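Local coordinates for protein LbaCas13a H328A (C2c2) (Lachnospiraceae bacterium NK4A179, PDB 5WLH) that binds pre-crRNA and acts as an RNA-targeting CRISPR-Cas13a nuclease, probably cutting RNA under the direction of that guide, at residues A[340-345]-A[425-430]; A[370-375]-A[414-419]. All coordinates share one frame; numbering follows the deposited sequence.

Interaction 1: A[340-345]-A[425-430]. With nucleotides of chain B.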
loop_
_atom_site.group_PDB
_atom_site.type_symbol
_atom_site.label_atom_id
_atom_site.label_comp_id
_atom_site.label_asym_id
_atom_site.label_seq_id
_atom_site.Cartn_x
_atom_site.Cartn_y
_atom_site.Cartn_z
ATOM N N GLU A 340 17.049 -24.917 23.736
ATOM C CA GLU A 340 15.619 -24.653 23.718
ATOM C C GLU A 340 15.310 -23.528 24.694
ATOM O O GLU A 340 15.777 -23.550 25.835
ATOM C CB GLU A 340 14.830 -25.913 24.084
ATOM C CG GLU A 340 15.204 -27.110 23.241
ATOM C CD GLU A 340 14.189 -28.229 23.332
ATOM O OE1 GLU A 340 13.379 -28.227 24.288
ATOM O OE2 GLU A 340 14.204 -29.112 22.445
ATOM N N PHE A 341 14.539 -22.531 24.239
ATOM C CA PHE A 341 14.155 -21.439 25.130
ATOM C C PHE A 341 13.109 -21.888 26.141
ATOM O O PHE A 341 13.188 -21.538 27.326
ATOM C CB PHE A 341 13.630 -20.257 24.303
ATOM C CG PHE A 341 13.373 -19.001 25.103
ATOM C CD1 PHE A 341 14.423 -18.265 25.611
ATOM C CD2 PHE A 341 12.076 -18.543 25.301
ATOM C CE1 PHE A 341 14.197 -17.108 26.324
ATOM C CE2 PHE A 341 11.839 -17.370 26.006
ATOM C CZ PHE A 341 12.907 -16.652 26.518
ATOM N N ILE A 342 12.111 -22.641 25.680
ATOM C CA ILE A 342 11.094 -23.273 26.507
ATOM C C ILE A 342 10.950 -24.717 26.054
ATOM O O ILE A 342 11.306 -25.084 24.932
ATOM C CB ILE A 342 9.717 -22.577 26.413
ATOM C CG1 ILE A 342 9.270 -22.470 24.951
ATOM C CG2 ILE A 342 9.750 -21.213 27.067
ATOM C CD1 ILE A 342 7.820 -22.063 24.820
ATOM N N LYS A 343 10.417 -25.541 26.946
ATOM C CA LYS A 343 10.059 -26.909 26.598
ATOM C C LYS A 343 8.643 -26.901 26.022
ATOM O O LYS A 343 7.692 -26.485 26.690
ATOM C CB LYS A 343 10.189 -27.831 27.817
ATOM C CG LYS A 343 9.285 -27.492 29.011
ATOM C CD LYS A 343 7.982 -28.296 28.974
ATOM C CE LYS A 343 6.871 -27.578 29.722
ATOM N NZ LYS A 343 5.546 -27.978 29.183
ATOM N N LEU A 344 8.512 -27.312 24.783
ATOM C CA LEU A 344 7.167 -27.320 24.231
ATOM C C LEU A 344 6.389 -28.532 24.749
ATOM O O LEU A 344 6.944 -29.628 24.842
ATOM C CB LEU A 344 7.222 -27.353 22.711
ATOM C CG LEU A 344 7.779 -26.075 22.079
ATOM C CD1 LEU A 344 7.833 -26.232 20.585
ATOM C CD2 LEU A 344 6.916 -24.894 22.478
ATOM N N PRO A 345 5.119 -28.360 25.113
ATOM C CA PRO A 345 4.272 -29.525 25.399
ATOM C C PRO A 345 4.129 -30.397 24.158
ATOM O O PRO A 345 4.315 -29.947 23.028
ATOM C CB PRO A 345 2.925 -28.904 25.799
ATOM C CG PRO A 345 3.211 -27.440 26.045
ATOM C CD PRO A 345 4.375 -27.093 25.190
ATOM N N PHE A 425 11.046 -24.372 15.850
ATOM C CA PHE A 425 12.108 -23.428 15.501
ATOM C C PHE A 425 11.957 -22.114 16.264
ATOM O O PHE A 425 12.962 -21.503 16.649
ATOM C CB PHE A 425 12.182 -23.227 13.983
ATOM C CG PHE A 425 11.191 -22.223 13.411
ATOM C CD1 PHE A 425 11.485 -20.870 13.398
ATOM C CD2 PHE A 425 10.017 -22.653 12.812
ATOM C CE1 PHE A 425 10.605 -19.956 12.841
ATOM C CE2 PHE A 425 9.124 -21.748 12.252
ATOM C CZ PHE A 425 9.426 -20.384 12.276
ATOM N N LYS A 426 10.724 -21.695 16.541
ATOM C CA LYS A 426 10.501 -20.455 17.275
ATOM C C LYS A 426 10.763 -20.604 18.756
ATOM O O LYS A 426 10.788 -19.598 19.465
ATOM C CB LYS A 426 9.068 -19.969 17.089
ATOM C CG LYS A 426 8.787 -19.447 15.730
ATOM C CD LYS A 426 7.798 -18.308 15.828
ATOM C CE LYS A 426 7.669 -17.654 14.481
ATOM N NZ LYS A 426 6.250 -17.399 14.192
ATOM N N ALA A 427 10.896 -21.835 19.243
ATOM C CA ALA A 427 11.209 -22.080 20.640
ATOM C C ALA A 427 12.700 -22.235 20.894
ATOM O O ALA A 427 13.085 -22.503 22.037
ATOM C CB ALA A 427 10.472 -23.331 21.134
ATOM N N ARG A 428 13.536 -22.104 19.861
ATOM C CA ARG A 428 14.984 -22.205 20.015
ATOM C C ARG A 428 15.547 -20.886 20.524
ATOM O O ARG A 428 15.211 -19.817 20.006
ATOM C CB ARG A 428 15.657 -22.573 18.689
ATOM C CG ARG A 428 15.163 -23.868 18.060
ATOM C CD ARG A 428 16.164 -24.431 17.043
ATOM N NE ARG A 428 15.530 -24.740 15.753
ATOM C CZ ARG A 428 14.813 -25.837 15.503
ATOM N NH1 ARG A 428 14.641 -26.751 16.450
ATOM N NH2 ARG A 428 14.274 -26.024 14.306
ATOM N N THR A 429 16.417 -20.963 21.532
ATOM C CA THR A 429 16.978 -19.742 22.103
ATOM C C THR A 429 17.703 -18.918 21.048
ATOM O O THR A 429 17.603 -17.681 21.037
ATOM C CB THR A 429 17.919 -20.091 23.255
ATOM O OG1 THR A 429 17.183 -20.825 24.235
ATOM C CG2 THR A 429 18.453 -18.818 23.903
ATOM N N GLY A 430 18.432 -19.585 20.151
ATOM C CA GLY A 430 19.187 -18.867 19.131
ATOM C C GLY A 430 18.315 -18.249 18.057
ATOM O O GLY A 430 18.714 -17.273 17.413
ATOM P P G B 5 11.202 -14.918 8.665
ATOM O OP1 G B 5 10.289 -13.743 8.618
ATOM O OP2 G B 5 12.069 -15.129 9.856
ATOM O "O5'" G B 5 10.358 -16.240 8.490
ATOM C "C5'" G B 5 9.417 -16.388 7.443
ATOM C "C4'" G B 5 8.836 -17.781 7.478
ATOM O "O4'" G B 5 9.883 -18.738 7.156
ATOM C "C3'" G B 5 8.322 -18.251 8.833
ATOM O "O3'" G B 5 7.011 -17.789 9.121
ATOM C "C2'" G B 5 8.392 -19.767 8.697
ATOM O "O2'" G B 5 7.305 -20.230 7.909
ATOM C "C1'" G B 5 9.688 -19.931 7.901
ATOM N N9 G B 5 10.848 -20.095 8.795
ATOM C C8 G B 5 11.640 -19.100 9.318
ATOM N N7 G B 5 12.605 -19.545 10.083
ATOM C C5 G B 5 12.432 -20.926 10.060
ATOM C C6 G B 5 13.176 -21.942 10.712
ATOM O O6 G B 5 14.155 -21.798 11.454
ATOM N N1 G B 5 12.656 -23.201 10.430
ATOM C C2 G B 5 11.566 -23.448 9.623
ATOM N N2 G B 5 11.216 -24.729 9.460
ATOM N N3 G B 5 10.849 -22.510 9.006
ATOM C C4 G B 5 11.347 -21.282 9.282
ATOM P P A B 6 6.667 -17.124 10.540
ATOM O OP1 A B 6 7.863 -17.144 11.397
ATOM O OP2 A B 6 5.376 -17.721 10.997
ATOM O "O5'" A B 6 6.342 -15.596 10.183
ATOM C "C5'" A B 6 7.395 -14.658 9.957
ATOM C "C4'" A B 6 7.007 -13.639 8.901
ATOM O "O4'" A B 6 6.851 -14.299 7.629
ATOM C "C3'" A B 6 5.670 -12.945 9.111
ATOM O "O3'" A B 6 5.774 -11.860 10.001
ATOM C "C2'" A B 6 5.280 -12.535 7.702
ATOM O "O2'" A B 6 6.067 -11.420 7.284
ATOM C "C1'" A B 6 5.773 -13.738 6.916
ATOM N N9 A B 6 4.755 -14.786 6.751
ATOM C C8 A B 6 4.824 -16.079 7.207
ATOM N N7 A B 6 3.793 -16.806 6.864
ATOM C C5 A B 6 3.007 -15.927 6.123
ATOM C C6 A B 6 1.782 -16.091 5.477
ATOM N N6 A B 6 1.117 -17.257 5.478
ATOM N N1 A B 6 1.274 -15.021 4.814
ATOM C C2 A B 6 1.946 -13.860 4.820
ATOM N N3 A B 6 3.108 -13.586 5.414
ATOM C C4 A B 6 3.592 -14.675 6.040
HETATM O O HOH W 1 18.014 -21.236 26.653
#
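Ala-427 and Phe-341 are joined where the loop ahead of helix 357-388 passes the N-terminal end of helix 429-458, and a single beta bridge, Glu-340 with the N-cap Arg-428, brings the backbones together. Phe-341 N donates to Ala-427 O at 2.6 Å (N-H...O angle 156°), and Thr-429 and Arg-339 share a backbone hydrogen bond on the pair's other side. On the side chain of Ala-427, CB meets Leu-344 CG at 4.0 Å and Ile-342 CG1 at 4.1 Å, an apolar patch beside the bridge. With CG anti to the backbone N (chi1 -172°), the ring of Phe-341 leaves the bridge to pack on Gln-374 and Cys-378 of helix 357-388 and on Phe-310. Thr-429 crosses this side chain at about a right angle, its OG1 at the ring edge. The same OG1 lies 3.1 Å from Phe-341 N, yet the angle is too poor for a hydrogen bond; its partner is a water at 2.6 Å, which also donates weakly to Glu-340 O. Beyond the bridge, the adjoining residues face the RNA. The Phe-425 ring carries the base of G5 of chain B on one face (CD1 to C6, 3.4 Å) and Lys-426 CG on the opposite one. An alanine at Phe-425 would probably leave the base without this flat cover and Lys-426 CG without the ring it lies on. At the edge of that ring, in its plane, lies OP1 of A6 of chain B, whose OP2 takes a weak hydrogen bond from Lys-426 NZ at 3.3 Å.

Interaction 2: A[370-375]-A[414-419]. With nucleotides of chain B.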
loop_
_atom_site.group_PDB
_atom_site.type_symbol
_atom_site.label_atom_id
_atom_site.label_comp_id
_atom_site.label_asym_id
_atom_site.label_seq_id
_atom_site.Cartn_x
_atom_site.Cartn_y
_atom_site.Cartn_z
ATOM N N LEU A 370 4.275 -20.020 28.750
ATOM C CA LEU A 370 5.638 -20.517 28.917
ATOM C C LEU A 370 6.662 -19.505 28.422
ATOM O O LEU A 370 7.666 -19.236 29.095
ATOM C CB LEU A 370 5.814 -21.831 28.169
ATOM C CG LEU A 370 5.171 -23.063 28.818
ATOM C CD1 LEU A 370 5.232 -24.232 27.868
ATOM C CD2 LEU A 370 5.909 -23.382 30.115
ATOM N N TYR A 371 6.451 -18.973 27.216
ATOM C CA TYR A 371 7.333 -17.919 26.708
ATOM C C TYR A 371 7.403 -16.761 27.684
ATOM O O TYR A 371 8.488 -16.248 27.988
ATOM C CB TYR A 371 6.819 -17.401 25.374
ATOM C CG TYR A 371 7.256 -18.124 24.140
ATOM C CD1 TYR A 371 8.548 -17.971 23.638
ATOM C CD2 TYR A 371 6.350 -18.898 23.421
ATOM C CE1 TYR A 371 8.933 -18.592 22.468
ATOM C CE2 TYR A 371 6.726 -19.524 22.258
ATOM C CZ TYR A 371 8.007 -19.364 21.779
ATOM O OH TYR A 371 8.380 -20.004 20.622
ATOM N N ARG A 372 6.237 -16.304 28.153
ATOM C CA ARG A 372 6.197 -15.118 29.010
ATOM C C ARG A 372 6.948 -15.363 30.307
ATOM O O ARG A 372 7.751 -14.530 30.739
ATOM C CB ARG A 372 4.760 -14.709 29.312
ATOM C CG ARG A 372 4.654 -13.483 30.243
ATOM C CD ARG A 372 3.209 -13.114 30.490
ATOM N NE ARG A 372 3.064 -12.023 31.443
ATOM C CZ ARG A 372 2.997 -12.176 32.762
ATOM N NH1 ARG A 372 3.065 -13.393 33.302
ATOM N NH2 ARG A 372 2.863 -11.112 33.541
ATOM N N ASN A 373 6.696 -16.510 30.945
ATOM C CA ASN A 373 7.415 -16.847 32.169
ATOM C C ASN A 373 8.917 -16.833 31.948
ATOM O O ASN A 373 9.664 -16.279 32.762
ATOM C CB ASN A 373 6.963 -18.215 32.678
ATOM C CG ASN A 373 5.547 -18.190 33.178
ATOM O OD1 ASN A 373 5.025 -17.130 33.529
ATOM N ND2 ASN A 373 4.908 -19.352 33.211
ATOM N N GLN A 374 9.386 -17.463 30.865
ATOM C CA GLN A 374 10.816 -17.474 30.581
ATOM C C GLN A 374 11.317 -16.070 30.252
ATOM O O GLN A 374 12.394 -15.665 30.704
ATOM C CB GLN A 374 11.119 -18.458 29.441
ATOM C CG GLN A 374 12.604 -18.627 29.157
ATOM C CD GLN A 374 13.366 -19.125 30.365
ATOM O OE1 GLN A 374 13.118 -20.228 30.845
ATOM N NE2 GLN A 374 14.278 -18.298 30.883
ATOM N N ASN A 375 10.537 -15.302 29.489
ATOM C CA ASN A 375 10.944 -13.929 29.184
ATOM C C ASN A 375 11.135 -13.115 30.461
ATOM O O ASN A 375 12.122 -12.380 30.601
ATOM C CB ASN A 375 9.911 -13.272 28.268
ATOM C CG ASN A 375 10.482 -12.054 27.522
ATOM O OD1 ASN A 375 11.671 -12.004 27.227
ATOM N ND2 ASN A 375 9.633 -11.087 27.220
ATOM N N LYS A 414 6.909 -9.441 21.211
ATOM C CA LYS A 414 6.423 -9.301 19.842
ATOM C C LYS A 414 6.363 -10.639 19.124
ATOM O O LYS A 414 5.469 -10.854 18.301
ATOM C CB LYS A 414 7.316 -8.353 19.035
ATOM C CG LYS A 414 7.063 -6.871 19.277
ATOM C CD LYS A 414 7.782 -6.030 18.216
ATOM C CE LYS A 414 9.305 -6.013 18.482
ATOM N NZ LYS A 414 10.010 -5.179 17.473
ATOM N N ILE A 415 7.297 -11.538 19.419
ATOM C CA ILE A 415 7.325 -12.834 18.748
ATOM C C ILE A 415 6.229 -13.756 19.276
ATOM O O ILE A 415 5.501 -14.377 18.491
ATOM C CB ILE A 415 8.716 -13.469 18.889
ATOM C CG1 ILE A 415 9.736 -12.716 18.026
ATOM C CG2 ILE A 415 8.662 -14.950 18.508
ATOM C CD1 ILE A 415 11.171 -12.978 18.434
ATOM N N TYR A 416 6.087 -13.884 20.604
ATOM C CA TYR A 416 5.140 -14.892 21.088
ATOM C C TYR A 416 3.725 -14.362 21.249
ATOM O O TYR A 416 2.778 -15.147 21.138
ATOM C CB TYR A 416 5.610 -15.538 22.406
ATOM C CG TYR A 416 5.513 -14.682 23.641
ATOM C CD1 TYR A 416 4.290 -14.444 24.252
ATOM C CD2 TYR A 416 6.652 -14.139 24.215
ATOM C CE1 TYR A 416 4.197 -13.653 25.369
ATOM C CE2 TYR A 416 6.568 -13.351 25.350
ATOM C CZ TYR A 416 5.334 -13.115 25.917
ATOM O OH TYR A 416 5.231 -12.327 27.040
ATOM N N ALA A 417 3.536 -13.064 21.511
ATOM C CA ALA A 417 2.172 -12.538 21.482
ATOM C C ALA A 417 1.570 -12.706 20.095
ATOM O O ALA A 417 0.364 -12.922 19.960
ATOM C CB ALA A 417 2.144 -11.062 21.891
ATOM N N ASN A 418 2.414 -12.613 19.063
ATOM C CA ASN A 418 2.026 -12.814 17.672
ATOM C C ASN A 418 1.563 -14.235 17.385
ATOM O O ASN A 418 0.816 -14.442 16.421
ATOM C CB ASN A 418 3.227 -12.494 16.779
ATOM C CG ASN A 418 2.836 -11.941 15.425
ATOM O OD1 ASN A 418 3.603 -11.194 14.806
ATOM N ND2 ASN A 418 1.650 -12.312 14.948
ATOM N N LEU A 419 1.968 -15.205 18.210
ATOM C CA LEU A 419 2.163 -16.582 17.774
ATOM C C LEU A 419 0.971 -17.159 17.025
ATOM O O LEU A 419 -0.104 -17.333 17.606
ATOM C CB LEU A 419 2.491 -17.480 18.969
ATOM C CG LEU A 419 3.188 -18.753 18.502
ATOM C CD1 LEU A 419 4.462 -18.402 17.728
ATOM C CD2 LEU A 419 3.493 -19.694 19.664
ATOM P P G B 19 1.141 -7.521 36.899
ATOM O OP1 G B 19 0.170 -7.030 37.886
ATOM O OP2 G B 19 0.955 -8.807 36.199
ATOM O "O5'" G B 19 1.170 -6.379 35.785
ATOM C "C5'" G B 19 1.315 -5.016 36.134
ATOM C "C4'" G B 19 1.609 -4.210 34.898
ATOM O "O4'" G B 19 2.777 -4.773 34.258
ATOM C "C3'" G B 19 0.532 -4.255 33.827
ATOM O "O3'" G B 19 -0.443 -3.251 34.035
ATOM C "C2'" G B 19 1.321 -4.029 32.545
ATOM O "O2'" G B 19 1.604 -2.648 32.421
ATOM C "C1'" G B 19 2.625 -4.750 32.862
ATOM N N9 G B 19 2.661 -6.140 32.379
ATOM C C8 G B 19 2.601 -7.301 33.119
ATOM N N7 G B 19 2.720 -8.373 32.393
ATOM C C5 G B 19 2.871 -7.888 31.096
ATOM C C6 G B 19 3.043 -8.565 29.858
ATOM O O6 G B 19 3.089 -9.785 29.666
ATOM N N1 G B 19 3.166 -7.668 28.786
ATOM C C2 G B 19 3.129 -6.299 28.899
ATOM N N2 G B 19 3.264 -5.573 27.772
ATOM N N3 G B 19 2.971 -5.665 30.044
ATOM C C4 G B 19 2.849 -6.512 31.082
ATOM P P A B 20 -1.988 -3.543 33.756
ATOM O OP1 A B 20 -2.696 -2.247 33.815
ATOM O OP2 A B 20 -2.356 -4.721 34.579
ATOM O "O5'" A B 20 -2.034 -4.004 32.240
ATOM C "C5'" A B 20 -1.804 -3.078 31.194
ATOM C "C4'" A B 20 -1.658 -3.793 29.879
ATOM O "O4'" A B 20 -0.472 -4.622 29.898
ATOM C "C3'" A B 20 -2.759 -4.769 29.539
ATOM O "O3'" A B 20 -3.930 -4.138 29.077
ATOM C "C2'" A B 20 -2.081 -5.662 28.512
ATOM O "O2'" A B 20 -1.962 -4.990 27.264
ATOM C "C1'" A B 20 -0.689 -5.784 29.124
ATOM N N9 A B 20 -0.610 -6.953 30.022
ATOM C C8 A B 20 -0.754 -6.989 31.390
ATOM N N7 A B 20 -0.651 -8.197 31.893
ATOM C C5 A B 20 -0.419 -9.002 30.784
ATOM C C6 A B 20 -0.225 -10.383 30.631
ATOM N N6 A B 20 -0.218 -11.254 31.634
ATOM N N1 A B 20 -0.032 -10.856 29.390
ATOM C C2 A B 20 -0.037 -9.998 28.362
ATOM N N3 A B 20 -0.221 -8.682 28.377
ATOM C C4 A B 20 -0.402 -8.247 29.630
ATOM P P C B 10 8.293 -2.070 16.790
ATOM O OP1 C B 10 9.695 -2.405 17.192
ATOM O OP2 C B 10 7.079 -2.596 17.489
ATOM O "O5'" C B 10 8.086 -0.496 16.914
ATOM C "C5'" C B 10 8.926 0.429 16.243
ATOM C "C4'" C B 10 8.243 1.768 16.121
ATOM O "O4'" C B 10 6.993 1.598 15.406
ATOM C "C3'" C B 10 7.823 2.427 17.429
ATOM O "O3'" C B 10 8.892 3.132 18.029
ATOM C "C2'" C B 10 6.670 3.325 16.985
ATOM O "O2'" C B 10 7.172 4.467 16.295
ATOM C "C1'" C B 10 6.004 2.438 15.945
ATOM N N1 C B 10 4.930 1.599 16.519
ATOM C C2 C B 10 3.695 2.215 16.732
ATOM O O2 C B 10 3.558 3.430 16.451
ATOM N N3 C B 10 2.684 1.476 17.227
ATOM C C4 C B 10 2.886 0.186 17.515
ATOM N N4 C B 10 1.857 -0.512 18.003
ATOM C C5 C B 10 4.143 -0.470 17.310
ATOM C C6 C B 10 5.139 0.269 16.818
HETATM O O HOH W 2 7.040 -10.852 28.189
#
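The Tyr-416 ring carries Tyr-371 CB and Arg-372 N over one face and has Asn-375 ND2 and a water at its edge; the Tyr-371 ring bears Tyr-416 CB on one face. The two ring planes are only 11° apart, but with centroids 5.6 Å apart little of one ring lies over the other. Contact therefore comes from reciprocal CH-pi packing, each CB lying 3.8 Å from the centroid of the other tyrosine's ring. Leu-419 CD2 adds to this at Tyr-371 CE2. The water accepts from Asn-375 ND2 and lies 2.6 Å from Tyr-416 OH, while Asn-375 OD1 is hydrogen-bonded to Tyr-309 OH and ND2 also to Glu-409 O. Tyr-416 OH also touches Arg-372 CB at 3.3 Å. From there the arginine chain runs extended to NE, and its guanidinium has A20 N6 of chain B over one face. Arg-372 NE donates to O6 of G19 of chain B at 2.9 Å and NH2 to N7 of the same base at 3.0 Å, nearly straight at 178°. With Lys-414 NZ bonded to OP1 of C10 of chain B, the helix pair joins lysine-phosphate contact to bidentate arginine recognition of a guanine Hoogsteen edge.

In the fold
Interactions 1 and 2 lie with centres 11 Å apart; helix 357-388 supplies one side of interaction 2 and packs against Phe-341 and Ile-342 of interaction 1. The polar joint between them is a probable hydrogen bond from Tyr-371 OH of interaction 2 to Lys-426 O of interaction 1, at 2.7 Å. Packing adds to it: Phe-341 CZ approaches Gln-374 CG to 3.3 Å, and Ile-342 CG2 comes within 3.5 Å of Leu-370 O. In chain order, 340-345 precedes both segments of interaction 2 and 425-430 follows them. Both contacts reach chain B, but at different nucleotides: residues 425-426 meet G5 and A6, Arg-372 meets G19 and A20, and Lys-414 meets C10.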